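Local coordinates for uncharacterized protein TP-0789 domain-containing protein (Desulfovibrio piger ATCC 29098, PDB 4Z48) that is of unknown function but has a LolA-like fold, consistent with a role in sorting or carrying outer-membrane lipoproteins or other lipidic cargo, at residues A16-Q21 with D173-L178; L43-K48 with S113-D118; G139-D144 with V167-K172; R197-D202 with T206-R211. All coordinates share one frame; numbering follows the deposited sequence.

Interaction 1. Residues A16-Q21 with D173-L178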
loop_
_atom_site.group_PDB
_atom_site.type_symbol
_atom_site.label_atom_id
_atom_site.label_comp_id
_atom_site.label_asym_id
_atom_site.label_seq_id
_atom_site.Cartn_x
_atom_site.Cartn_y
_atom_site.Cartn_z
ATOM N N ALA A 16 8.789 7.910 11.495
ATOM C CA ALA A 16 7.965 6.788 11.059
ATOM C C ALA A 16 6.743 6.610 11.987
ATOM O O ALA A 16 5.659 6.361 11.493
ATOM C CB ALA A 16 8.798 5.513 11.005
ATOM N N VAL A 17 6.921 6.808 13.308
ATOM C CA VAL A 17 5.875 6.703 14.334
ATOM C C VAL A 17 4.822 7.811 14.113
ATOM O O VAL A 17 3.628 7.509 14.121
ATOM C CB VAL A 17 6.465 6.742 15.779
ATOM C CG1 VAL A 17 5.390 6.988 16.840
ATOM C CG2 VAL A 17 7.247 5.468 16.095
ATOM N N ARG A 18 5.270 9.066 13.925
ATOM C CA ARG A 18 4.395 10.226 13.654
ATOM C C ARG A 18 3.570 9.994 12.385
ATOM O O ARG A 18 2.368 10.290 12.364
ATOM C CB ARG A 18 5.204 11.530 13.519
ATOM C CG ARG A 18 5.786 12.051 14.828
ATOM C CD ARG A 18 6.030 13.549 14.770
ATOM N NE ARG A 18 7.156 13.920 13.909
ATOM C CZ ARG A 18 7.152 14.941 13.051
ATOM N NH1 ARG A 18 6.073 15.710 12.921
ATOM N NH2 ARG A 18 8.230 15.205 12.320
HETATM N N MSE A 19 4.209 9.441 11.334
HETATM C CA MSE A 19 3.558 9.107 10.074
HETATM C C MSE A 19 2.434 8.096 10.283
HETATM O O MSE A 19 1.406 8.170 9.620
HETATM C CB MSE A 19 4.585 8.532 9.085
HETATM C CG MSE A 19 5.605 9.550 8.614
HETATM SE SE MSE A 19 6.959 8.683 7.500
HETATM C CE MSE A 19 5.893 8.126 5.921
ATOM N N ASP A 20 2.662 7.118 11.169
ATOM C CA ASP A 20 1.715 6.048 11.478
ATOM C C ASP A 20 0.505 6.616 12.279
ATOM O O ASP A 20 -0.557 5.990 12.294
ATOM C CB ASP A 20 2.431 4.910 12.243
ATOM C CG ASP A 20 1.621 3.643 12.483
ATOM O OD1 ASP A 20 0.866 3.236 11.571
ATOM O OD2 ASP A 20 1.728 3.068 13.594
ATOM N N GLN A 21 0.648 7.803 12.884
ATOM C CA GLN A 21 -0.439 8.445 13.641
ATOM C C GLN A 21 -1.409 9.253 12.751
ATOM O O GLN A 21 -2.459 9.660 13.251
ATOM C CB GLN A 21 0.108 9.333 14.760
ATOM C CG GLN A 21 0.433 8.526 16.031
ATOM C CD GLN A 21 1.589 9.080 16.837
ATOM O OE1 GLN A 21 1.965 10.263 16.745
ATOM N NE2 GLN A 21 2.169 8.229 17.676
ATOM N N ASP A 173 4.525 18.925 6.261
ATOM C CA ASP A 173 3.245 19.429 6.749
ATOM C C ASP A 173 2.202 18.342 7.023
ATOM O O ASP A 173 1.530 18.409 8.058
ATOM C CB ASP A 173 2.659 20.493 5.793
ATOM C CG ASP A 173 2.666 20.207 4.300
ATOM O OD1 ASP A 173 3.297 19.203 3.880
ATOM O OD2 ASP A 173 2.084 21.016 3.541
ATOM N N THR A 174 2.003 17.397 6.097
ATOM C CA THR A 174 0.959 16.386 6.271
ATOM C C THR A 174 1.512 15.013 6.749
ATOM O O THR A 174 0.731 14.172 7.184
ATOM C CB THR A 174 0.206 16.226 4.955
ATOM O OG1 THR A 174 1.081 15.645 3.982
ATOM C CG2 THR A 174 -0.381 17.549 4.457
ATOM N N LEU A 175 2.827 14.774 6.616
ATOM C CA LEU A 175 3.481 13.502 7.002
ATOM C C LEU A 175 3.098 12.371 6.029
ATOM O O LEU A 175 3.298 11.193 6.325
ATOM C CB LEU A 175 3.242 13.124 8.494
ATOM C CG LEU A 175 3.777 14.200 9.467
ATOM C CD1 LEU A 175 3.429 13.893 10.933
ATOM C CD2 LEU A 175 5.285 14.386 9.294
ATOM N N LEU A 176 2.582 12.753 4.843
ATOM C CA LEU A 176 2.287 11.804 3.780
ATOM C C LEU A 176 3.491 11.704 2.877
ATOM O O LEU A 176 4.150 12.708 2.662
ATOM C CB LEU A 176 1.053 12.240 2.951
ATOM C CG LEU A 176 -0.312 12.140 3.640
ATOM C CD1 LEU A 176 -1.418 12.539 2.666
ATOM C CD2 LEU A 176 -0.564 10.730 4.202
ATOM N N ARG A 177 3.727 10.527 2.272
ATOM C CA ARG A 177 4.803 10.384 1.285
ATOM C C ARG A 177 4.458 11.216 0.048
ATOM O O ARG A 177 3.281 11.275 -0.327
ATOM C CB ARG A 177 4.930 8.906 0.852
ATOM C CG ARG A 177 5.367 7.972 1.967
ATOM C CD ARG A 177 5.142 6.484 1.621
ATOM N NE ARG A 177 5.770 5.662 2.683
ATOM C CZ ARG A 177 5.183 5.344 3.840
ATOM N NH1 ARG A 177 3.935 5.726 4.090
ATOM N NH2 ARG A 177 5.834 4.634 4.749
ATOM N N LEU A 178 5.470 11.830 -0.574
ATOM C CA LEU A 178 5.364 12.527 -1.836
ATOM C C LEU A 178 5.962 11.640 -2.935
ATOM O O LEU A 178 5.415 11.550 -4.021
ATOM C CB LEU A 178 6.067 13.894 -1.758
ATOM C CG LEU A 178 6.178 14.731 -3.029
ATOM C CD1 LEU A 178 4.841 15.282 -3.445
ATOM C CD2 LEU A 178 7.130 15.886 -2.821
HETATM O O HOH W 1 1.760 8.953 6.601
#
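M19 and R177 meet with their side chains at about a right angle: the selenomethionine methyl CE sits over the centre of the R177 guanidinium, 3.5 Å from CZ. The bend at chi3 of M19 (66°) turns CE out of the line of an otherwise extended chain and onto that flat face. R177, extended from CG to NE, carries its guanidinium back to the helix, where NH1 forms a salt bridge with D128 and NH2 a hydrogen bond with Q168.

The second crossing, also near a right angle, joins R18 and L175. Both leucine methyls reach the arginine, CD1 lying 3.8 Å from R18 NH1, while CD2 lies over one face of the guanidinium; NH2 of R18 is hydrogen-bonded to Y149.

Beside them the two backbones share a water. It donates to O of M19 at 3.1 Å and to O of L175 at 2.7 Å, joining two acceptors that could not bond each other. With no direct hydrogen bond across the contact, R18 and M19 of helix 8-20 rest on the loop by apolar groups laid on arginine faces and by one bridging water, while R177 NH1 and NH2 and R18 NH2 bond partners outside it.

Interaction 2. Residues L43-K48 with S113-D118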
loop_
_atom_site.group_PDB
_atom_site.type_symbol
_atom_site.label_atom_id
_atom_site.label_comp_id
_atom_site.label_asym_id
_atom_site.label_seq_id
_atom_site.Cartn_x
_atom_site.Cartn_y
_atom_site.Cartn_z
ATOM N N LEU A 43 -4.089 -1.655 -19.838
ATOM C CA LEU A 43 -5.021 -2.495 -19.084
ATOM C C LEU A 43 -5.669 -1.592 -18.072
ATOM O O LEU A 43 -4.990 -0.727 -17.501
ATOM C CB LEU A 43 -4.323 -3.647 -18.331
ATOM C CG LEU A 43 -3.817 -4.854 -19.075
ATOM C CD1 LEU A 43 -3.071 -5.765 -18.083
ATOM C CD2 LEU A 43 -4.994 -5.629 -19.715
ATOM N N THR A 44 -6.915 -1.820 -17.779
ATOM C CA THR A 44 -7.608 -0.974 -16.811
ATOM C C THR A 44 -8.355 -1.851 -15.840
ATOM O O THR A 44 -8.687 -2.988 -16.157
ATOM C CB THR A 44 -8.547 0.095 -17.510
ATOM O OG1 THR A 44 -9.807 -0.455 -17.871
ATOM C CG2 THR A 44 -7.911 0.748 -18.706
ATOM N N ARG A 45 -8.521 -1.366 -14.631
ATOM C CA ARG A 45 -9.255 -2.022 -13.565
ATOM C C ARG A 45 -10.009 -0.988 -12.769
ATOM O O ARG A 45 -9.481 0.100 -12.561
ATOM C CB ARG A 45 -8.325 -2.790 -12.617
ATOM C CG ARG A 45 -7.823 -4.129 -13.135
ATOM C CD ARG A 45 -6.515 -3.997 -13.898
ATOM N NE ARG A 45 -5.989 -5.312 -14.245
ATOM C CZ ARG A 45 -6.322 -5.995 -15.328
ATOM N NH1 ARG A 45 -7.179 -5.482 -16.207
ATOM N NH2 ARG A 45 -5.795 -7.191 -15.550
ATOM N N SER A 46 -11.225 -1.319 -12.342
ATOM C CA SER A 46 -12.050 -0.497 -11.448
ATOM C C SER A 46 -12.276 -1.334 -10.225
ATOM O O SER A 46 -12.608 -2.514 -10.376
ATOM C CB SER A 46 -13.389 -0.120 -12.089
ATOM O OG SER A 46 -13.265 0.913 -13.050
ATOM N N PHE A 47 -12.126 -0.768 -9.032
ATOM C CA PHE A 47 -12.353 -1.536 -7.808
ATOM C C PHE A 47 -12.849 -0.683 -6.634
ATOM O O PHE A 47 -12.743 0.528 -6.648
ATOM C CB PHE A 47 -11.100 -2.323 -7.382
ATOM C CG PHE A 47 -9.824 -1.541 -7.162
ATOM C CD1 PHE A 47 -8.972 -1.249 -8.226
ATOM C CD2 PHE A 47 -9.454 -1.127 -5.887
ATOM C CE1 PHE A 47 -7.786 -0.536 -8.023
ATOM C CE2 PHE A 47 -8.245 -0.455 -5.674
ATOM C CZ PHE A 47 -7.402 -0.192 -6.740
ATOM N N LYS A 48 -13.448 -1.340 -5.647
ATOM C CA LYS A 48 -13.848 -0.728 -4.383
ATOM C C LYS A 48 -13.008 -1.376 -3.288
ATOM O O LYS A 48 -12.720 -2.579 -3.357
ATOM C CB LYS A 48 -15.354 -0.881 -4.096
ATOM C CG LYS A 48 -16.270 -0.073 -5.014
ATOM C CD LYS A 48 -17.717 -0.515 -4.875
ATOM C CE LYS A 48 -18.632 0.387 -5.676
ATOM N NZ LYS A 48 -18.566 0.116 -7.136
ATOM N N SER A 113 3.183 -9.736 -9.267
ATOM C CA SER A 113 2.374 -8.628 -9.725
ATOM C C SER A 113 0.954 -8.694 -9.185
ATOM O O SER A 113 0.357 -9.773 -9.149
ATOM C CB SER A 113 2.327 -8.617 -11.248
ATOM O OG SER A 113 1.570 -7.491 -11.660
ATOM N N PHE A 114 0.403 -7.534 -8.809
ATOM C CA PHE A 114 -0.992 -7.454 -8.379
ATOM C C PHE A 114 -1.837 -7.054 -9.585
ATOM O O PHE A 114 -1.714 -5.934 -10.034
ATOM C CB PHE A 114 -1.157 -6.459 -7.209
ATOM C CG PHE A 114 -2.567 -6.125 -6.797
ATOM C CD1 PHE A 114 -3.322 -7.018 -6.035
ATOM C CD2 PHE A 114 -3.155 -4.916 -7.182
ATOM C CE1 PHE A 114 -4.615 -6.684 -5.620
ATOM C CE2 PHE A 114 -4.472 -4.615 -6.827
ATOM C CZ PHE A 114 -5.191 -5.493 -6.042
HETATM N N MSE A 115 -2.628 -7.991 -10.143
HETATM C CA MSE A 115 -3.583 -7.720 -11.256
HETATM C C MSE A 115 -2.912 -7.133 -12.496
HETATM O O MSE A 115 -3.478 -6.256 -13.172
HETATM C CB MSE A 115 -4.701 -6.796 -10.760
HETATM C CG MSE A 115 -5.481 -7.388 -9.595
HETATM SE SE MSE A 115 -6.476 -8.901 -10.196
HETATM C CE MSE A 115 -7.841 -7.865 -11.257
ATOM N N ARG A 116 -1.699 -7.665 -12.795
ATOM C CA ARG A 116 -0.820 -7.325 -13.912
ATOM C C ARG A 116 -0.331 -5.867 -13.832
ATOM O O ARG A 116 0.234 -5.363 -14.811
ATOM C CB ARG A 116 -1.484 -7.609 -15.270
ATOM C CG ARG A 116 -1.885 -9.087 -15.375
ATOM C CD ARG A 116 -2.746 -9.371 -16.575
ATOM N NE ARG A 116 -2.039 -9.163 -17.826
ATOM C CZ ARG A 116 -2.586 -9.400 -19.015
ATOM N NH1 ARG A 116 -3.833 -9.850 -19.103
ATOM N NH2 ARG A 116 -1.890 -9.200 -20.122
ATOM N N SER A 117 -0.537 -5.198 -12.668
ATOM C CA SER A 117 -0.093 -3.820 -12.440
ATOM C C SER A 117 1.372 -3.763 -11.997
ATOM O O SER A 117 2.042 -4.795 -11.840
ATOM C CB SER A 117 -0.971 -3.105 -11.410
ATOM O OG SER A 117 -0.634 -3.497 -10.087
ATOM N N ASP A 118 1.855 -2.522 -11.773
ATOM C CA ASP A 118 3.212 -2.264 -11.292
ATOM C C ASP A 118 3.283 -2.378 -9.779
ATOM O O ASP A 118 4.372 -2.328 -9.216
ATOM C CB ASP A 118 3.710 -0.931 -11.812
ATOM C CG ASP A 118 3.927 -1.062 -13.311
ATOM O OD1 ASP A 118 4.920 -1.647 -13.695
ATOM O OD2 ASP A 118 2.997 -0.718 -14.089
#
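Strand residues L43 and R45 face a type I' turn, F114 to S117, at a distance too great for backbone pairing: the nearest CA atoms, of L43 and R116, are 8.2 Å apart. The turn is closed by S117 N on F114 O, which also accepts from S117 OG in its carbonyl plane, so two donors of one residue grip a single carbonyl.

Side chains from the strand span the gap. R45 NE donates to M115 O at 2.9 Å with an N-H...O angle of 150°, the oxygen lying at the guanidinium edge, tilted 20° from its plane. The R45 chain bends at chi2, and NH1 returns to its own strand to bond T44 O at 2.9 Å; bonds at both ends of the group restrict its rotation. L43 CD1 lies over one face of the R116 guanidinium, 3.6 Å from NE, and also over a face of R45. The two guanidinium planes stand 81° apart. M115 sets its CG above the centre of the F114 ring.

An arginine thus ties a tight turn from the loop between strands 101-104 and 133-143 to strand 41-54, as a loop packed against the curved antiparallel sheet of a LolA-like fold.

Interaction 3. Residues G139-D144 with V167-K172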
loop_
_atom_site.group_PDB
_atom_site.type_symbol
_atom_site.label_atom_id
_atom_site.label_comp_id
_atom_site.label_asym_id
_atom_site.label_seq_id
_atom_site.Cartn_x
_atom_site.Cartn_y
_atom_site.Cartn_z
ATOM N N GLY A 139 17.871 13.656 5.972
ATOM C CA GLY A 139 17.808 15.100 5.951
ATOM C C GLY A 139 16.516 15.599 5.364
ATOM O O GLY A 139 15.465 14.973 5.545
ATOM N N GLU A 140 16.599 16.749 4.690
ATOM C CA GLU A 140 15.461 17.442 4.095
ATOM C C GLU A 140 15.833 17.940 2.709
ATOM O O GLU A 140 17.006 18.176 2.425
ATOM C CB GLU A 140 15.007 18.613 5.006
ATOM C CG GLU A 140 14.347 18.158 6.304
ATOM C CD GLU A 140 13.970 19.240 7.296
ATOM O OE1 GLU A 140 13.619 20.360 6.856
ATOM O OE2 GLU A 140 13.994 18.958 8.517
ATOM N N GLU A 141 14.833 18.085 1.847
ATOM C CA GLU A 141 14.984 18.521 0.460
ATOM C C GLU A 141 13.684 19.118 -0.029
ATOM O O GLU A 141 12.609 18.598 0.292
ATOM C CB GLU A 141 15.355 17.299 -0.412
ATOM C CG GLU A 141 15.797 17.604 -1.837
ATOM C CD GLU A 141 16.203 16.409 -2.682
ATOM O OE1 GLU A 141 16.008 15.252 -2.241
ATOM O OE2 GLU A 141 16.714 16.638 -3.803
ATOM N N ASN A 142 13.772 20.177 -0.836
ATOM C CA ASN A 142 12.587 20.776 -1.448
ATOM C C ASN A 142 12.367 20.064 -2.786
ATOM O O ASN A 142 13.233 20.132 -3.668
ATOM C CB ASN A 142 12.747 22.280 -1.601
ATOM C CG ASN A 142 11.482 22.975 -2.039
ATOM O OD1 ASN A 142 11.148 23.005 -3.227
ATOM N ND2 ASN A 142 10.752 23.539 -1.085
ATOM N N VAL A 143 11.249 19.319 -2.905
ATOM C CA VAL A 143 10.919 18.512 -4.092
ATOM C C VAL A 143 9.720 19.158 -4.816
ATOM O O VAL A 143 8.580 19.090 -4.341
ATOM C CB VAL A 143 10.673 17.016 -3.727
ATOM C CG1 VAL A 143 10.386 16.173 -4.970
ATOM C CG2 VAL A 143 11.855 16.432 -2.950
ATOM N N ASP A 144 10.013 19.819 -5.957
ATOM C CA ASP A 144 9.073 20.560 -6.808
ATOM C C ASP A 144 8.193 21.518 -5.963
ATOM O O ASP A 144 6.961 21.424 -5.985
ATOM C CB ASP A 144 8.215 19.610 -7.673
ATOM C CG ASP A 144 8.996 18.824 -8.713
ATOM O OD1 ASP A 144 9.689 19.459 -9.545
ATOM O OD2 ASP A 144 8.874 17.581 -8.729
ATOM N N VAL A 167 13.681 4.470 -0.075
ATOM C CA VAL A 167 13.965 5.888 0.188
ATOM C C VAL A 167 12.648 6.606 0.036
ATOM O O VAL A 167 11.967 6.462 -0.990
ATOM C CB VAL A 167 15.084 6.494 -0.698
ATOM C CG1 VAL A 167 15.340 7.956 -0.330
ATOM C CG2 VAL A 167 16.363 5.681 -0.572
ATOM N N GLN A 168 12.235 7.308 1.089
ATOM C CA GLN A 168 10.951 8.006 1.073
ATOM C C GLN A 168 11.102 9.511 1.262
ATOM O O GLN A 168 11.815 9.941 2.163
ATOM C CB GLN A 168 10.050 7.468 2.199
ATOM C CG GLN A 168 10.031 5.970 2.304
ATOM C CD GLN A 168 9.398 5.494 3.570
ATOM O OE1 GLN A 168 8.385 4.799 3.530
ATOM N NE2 GLN A 168 10.021 5.788 4.709
ATOM N N TRP A 169 10.444 10.305 0.400
ATOM C CA TRP A 169 10.368 11.761 0.548
ATOM C C TRP A 169 9.039 12.022 1.218
ATOM O O TRP A 169 8.003 11.791 0.603
ATOM C CB TRP A 169 10.497 12.462 -0.817
ATOM C CG TRP A 169 11.905 12.499 -1.318
ATOM C CD1 TRP A 169 12.788 13.536 -1.205
ATOM C CD2 TRP A 169 12.616 11.430 -1.949
ATOM N NE1 TRP A 169 13.995 13.190 -1.771
ATOM C CE2 TRP A 169 13.926 11.895 -2.212
ATOM C CE3 TRP A 169 12.274 10.115 -2.325
ATOM C CZ2 TRP A 169 14.880 11.111 -2.865
ATOM C CZ3 TRP A 169 13.227 9.334 -2.966
ATOM C CH2 TRP A 169 14.510 9.829 -3.235
ATOM N N VAL A 170 9.053 12.505 2.482
ATOM C CA VAL A 170 7.846 12.689 3.297
ATOM C C VAL A 170 7.529 14.177 3.496
ATOM O O VAL A 170 8.365 14.923 3.988
ATOM C CB VAL A 170 8.016 11.954 4.662
ATOM C CG1 VAL A 170 6.780 12.124 5.550
ATOM C CG2 VAL A 170 8.347 10.468 4.460
ATOM N N ARG A 171 6.297 14.594 3.141
ATOM C CA ARG A 171 5.869 15.992 3.310
ATOM C C ARG A 171 5.920 16.380 4.754
ATOM O O ARG A 171 5.382 15.659 5.597
ATOM C CB ARG A 171 4.453 16.211 2.783
ATOM C CG ARG A 171 4.288 15.923 1.314
ATOM C CD ARG A 171 2.822 15.855 1.008
ATOM N NE ARG A 171 2.518 16.043 -0.412
ATOM C CZ ARG A 171 2.246 17.220 -0.969
ATOM N NH1 ARG A 171 2.262 18.331 -0.236
ATOM N NH2 ARG A 171 1.971 17.298 -2.266
ATOM N N LYS A 172 6.621 17.494 5.062
ATOM C CA LYS A 172 6.767 17.957 6.438
ATOM C C LYS A 172 5.427 18.366 7.060
ATOM O O LYS A 172 5.208 18.136 8.246
ATOM C CB LYS A 172 7.770 19.128 6.522
ATOM C CG LYS A 172 9.195 18.702 6.195
ATOM C CD LYS A 172 10.225 19.310 7.159
ATOM C CE LYS A 172 10.469 20.784 6.982
ATOM N NZ LYS A 172 11.303 21.301 8.100
#
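E140 makes the first contact, its extended side chain meeting K172 at about a right angle. The salt bridge from K172 NZ to E140 OE1 measures 2.8 Å, and the ammonium approaches from above the carboxylate plane. K172 reaches it through bends at chi2 and chi3.

Next, E141 uses the other side of the strand. With CG opposite the backbone N and the rest of the chain straight, OE1 arrives at the edge of the W169 indole and accepts from NE1 at 2.9 Å. The bond is nearly straight, 165° at the hydrogen. The oxygen lies close to the ring plane, yet is met on its anti side and out of the carboxylate plane, the two flat groups being turned 49° apart.

V143 follows, crossing the indole at about a right angle and placing CG2 3.5 Å from W169 CD1. R179 adds a cation-pi contact to the same indole.

The directions CA 140 to 143 and CA 169 to 172 differ by 107°, and strand 146-155 lies between the two strands in the sheet. Side-chain contacts that skip a strand, with K172 just beyond the strand's end, are consistent with the pronounced curvature and twist of the antiparallel sheet in a LolA-like fold.

Interaction 4. Residues R197-D202 with T206-R211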
loop_
_atom_site.group_PDB
_atom_site.type_symbol
_atom_site.label_atom_id
_atom_site.label_comp_id
_atom_site.label_asym_id
_atom_site.label_seq_id
_atom_site.Cartn_x
_atom_site.Cartn_y
_atom_site.Cartn_z
ATOM N N ARG A 197 -1.174 13.145 -5.544
ATOM C CA ARG A 197 -2.315 13.903 -5.030
ATOM C C ARG A 197 -2.635 13.509 -3.594
ATOM O O ARG A 197 -2.725 12.328 -3.273
ATOM C CB ARG A 197 -3.568 13.756 -5.914
ATOM C CG ARG A 197 -4.704 14.729 -5.500
ATOM C CD ARG A 197 -5.943 14.629 -6.392
ATOM N NE ARG A 197 -6.477 13.257 -6.487
ATOM C CZ ARG A 197 -7.221 12.810 -7.497
ATOM N NH1 ARG A 197 -7.431 13.571 -8.561
ATOM N NH2 ARG A 197 -7.702 11.566 -7.480
ATOM N N GLN A 198 -2.812 14.529 -2.738
ATOM C CA GLN A 198 -3.212 14.358 -1.364
ATOM C C GLN A 198 -4.426 15.225 -1.115
ATOM O O GLN A 198 -4.556 16.315 -1.683
ATOM C CB GLN A 198 -2.045 14.642 -0.359
ATOM C CG GLN A 198 -1.435 16.046 -0.455
ATOM C CD GLN A 198 -0.771 16.477 0.841
ATOM O OE1 GLN A 198 -0.350 15.650 1.676
ATOM N NE2 GLN A 198 -0.582 17.777 0.999
ATOM N N GLU A 199 -5.342 14.738 -0.288
ATOM C CA GLU A 199 -6.594 15.446 0.012
ATOM C C GLU A 199 -6.936 15.234 1.459
ATOM O O GLU A 199 -6.697 14.150 1.978
ATOM C CB GLU A 199 -7.749 14.927 -0.873
ATOM C CG GLU A 199 -7.702 15.358 -2.327
ATOM C CD GLU A 199 -8.829 14.739 -3.123
ATOM O OE1 GLU A 199 -9.945 15.290 -3.078
ATOM O OE2 GLU A 199 -8.623 13.669 -3.736
ATOM N N LYS A 200 -7.508 16.245 2.107
ATOM C CA LYS A 200 -7.889 16.090 3.504
ATOM C C LYS A 200 -9.331 15.588 3.484
ATOM O O LYS A 200 -10.241 16.317 3.068
ATOM C CB LYS A 200 -7.708 17.396 4.281
ATOM C CG LYS A 200 -7.667 17.221 5.768
ATOM C CD LYS A 200 -7.455 18.610 6.372
ATOM C CE LYS A 200 -7.392 18.616 7.864
ATOM N NZ LYS A 200 -7.073 19.988 8.359
ATOM N N ILE A 201 -9.524 14.306 3.821
ATOM C CA ILE A 201 -10.852 13.692 3.776
ATOM C C ILE A 201 -11.289 13.362 5.180
ATOM O O ILE A 201 -10.605 12.625 5.863
ATOM C CB ILE A 201 -10.885 12.446 2.853
ATOM C CG1 ILE A 201 -10.601 12.816 1.376
ATOM C CG2 ILE A 201 -12.220 11.704 2.991
ATOM C CD1 ILE A 201 -9.725 11.808 0.686
ATOM N N ASP A 202 -12.445 13.903 5.606
ATOM C CA ASP A 202 -12.980 13.738 6.974
ATOM C C ASP A 202 -11.890 14.000 8.030
ATOM O O ASP A 202 -11.770 13.257 9.008
ATOM C CB ASP A 202 -13.629 12.338 7.157
ATOM C CG ASP A 202 -14.695 12.007 6.123
ATOM O OD1 ASP A 202 -15.468 12.915 5.750
ATOM O OD2 ASP A 202 -14.746 10.838 5.671
ATOM N N THR A 206 -4.979 12.214 3.086
ATOM C CA THR A 206 -4.970 10.915 2.412
ATOM C C THR A 206 -4.397 11.034 1.004
ATOM O O THR A 206 -4.721 11.989 0.292
ATOM C CB THR A 206 -6.439 10.403 2.343
ATOM O OG1 THR A 206 -7.037 10.461 3.634
ATOM C CG2 THR A 206 -6.562 8.954 1.786
ATOM N N VAL A 207 -3.593 10.045 0.588
ATOM C CA VAL A 207 -3.085 9.960 -0.795
ATOM C C VAL A 207 -4.266 9.507 -1.618
ATOM O O VAL A 207 -4.910 8.521 -1.238
ATOM C CB VAL A 207 -1.840 9.017 -0.940
ATOM C CG1 VAL A 207 -1.564 8.691 -2.408
ATOM C CG2 VAL A 207 -0.587 9.643 -0.281
ATOM N N THR A 208 -4.581 10.208 -2.733
ATOM C CA THR A 208 -5.733 9.831 -3.551
ATOM C C THR A 208 -5.355 9.677 -5.001
ATOM O O THR A 208 -6.220 9.457 -5.839
ATOM C CB THR A 208 -6.906 10.848 -3.405
ATOM O OG1 THR A 208 -6.523 12.121 -3.909
ATOM C CG2 THR A 208 -7.442 10.955 -1.994
ATOM N N GLN A 209 -4.058 9.751 -5.309
ATOM C CA GLN A 209 -3.596 9.492 -6.658
ATOM C C GLN A 209 -2.145 9.031 -6.566
ATOM O O GLN A 209 -1.376 9.545 -5.758
ATOM C CB GLN A 209 -3.776 10.699 -7.576
ATOM C CG GLN A 209 -3.452 10.385 -9.040
ATOM C CD GLN A 209 -3.381 11.650 -9.854
ATOM O OE1 GLN A 209 -2.393 12.398 -9.797
ATOM N NE2 GLN A 209 -4.396 11.893 -10.670
HETATM N N MSE A 210 -1.809 8.021 -7.355
HETATM C CA MSE A 210 -0.473 7.449 -7.369
HETATM C C MSE A 210 -0.020 7.058 -8.755
HETATM O O MSE A 210 -0.814 6.548 -9.548
HETATM C CB MSE A 210 -0.476 6.189 -6.520
HETATM C CG MSE A 210 -0.247 6.389 -5.050
HETATM SE SE MSE A 210 0.142 4.591 -4.458
HETATM C CE MSE A 210 2.042 4.643 -4.721
ATOM N N ARG A 211 1.265 7.243 -9.034
ATOM C CA ARG A 211 1.892 6.713 -10.246
ATOM C C ARG A 211 2.992 5.742 -9.757
ATOM O O ARG A 211 3.793 6.100 -8.884
ATOM C CB ARG A 211 2.405 7.842 -11.172
ATOM C CG ARG A 211 3.095 7.310 -12.423
ATOM C CD ARG A 211 3.684 8.466 -13.172
ATOM N NE ARG A 211 4.498 8.020 -14.289
ATOM C CZ ARG A 211 4.144 8.090 -15.567
ATOM N NH1 ARG A 211 2.966 8.599 -15.913
ATOM N NH2 ARG A 211 4.966 7.654 -16.511
#
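The R197 guanidinium has Q209 CB over one face, 3.6 Å above the plane and offset toward the rim, while T208 lies along its edge. The grip is side-on: NE donates to T208 OG1 at 2.8 Å and NH2 to T208 O at 3.1 Å, with the two acceptors tilted from the guanidinium plane by 16° and 24°. The guanidinium plane lies 30° from that of the Q209 amide, whose OE1 bonds S196 and NE2 bonds D224.

T208 OG1 is held from a second quarter as well. Standing between the backbone N and the carbonyl carbon, the hydroxyl donates to the anti lone pair of E199 OE2 at 2.6 Å while accepting from R197. One hydroxyl thus links carboxylate and guanidinium. R197 NE and E199 OE2 are also a salt pair at 3.5 Å, through charge alone, since the oxygen lies well out of the guanidinium plane. Beyond them I201 CD1 meets T208 CG2 tip to tip at 3.6 Å.

The backbones supply the frame: E199 and T206 form a hydrogen-bonded antiparallel pair, Q198 and V207 a non-hydrogen-bonded one, and T208 N reaches R197 O at 2.9 Å. Between Q198-V207 and R197-Q209 the register slips by one residue. This is a beta bulge, and it lies in the beta hairpin of strands 189-201 and 204-214, part of the LolA-like antiparallel sheet.

Overall arrangement
Interactions 1, 3 and 4 form one connected region, whereas interaction 2 lies apart, its centre 26 Å from that of interaction 1 and on the opposite side of the chain's centre. Interaction 1 touches both neighbours. L178 N lies 2.8 Å from W169 O, a probable backbone hydrogen bond to interaction 3; T174 OG1 lies 2.7 Å from Q198 OE1, a probable hydrogen bond to interaction 4. Interactions 3 and 4, with centres 17 Å apart, approach through R171 and Q198. The order follows the strands, since 163-171, 177-184, 189-201 and 204-214 are successive neighbours. Interaction 2 comes within about 7 Å (nearest atoms) of interaction 4 without touching it.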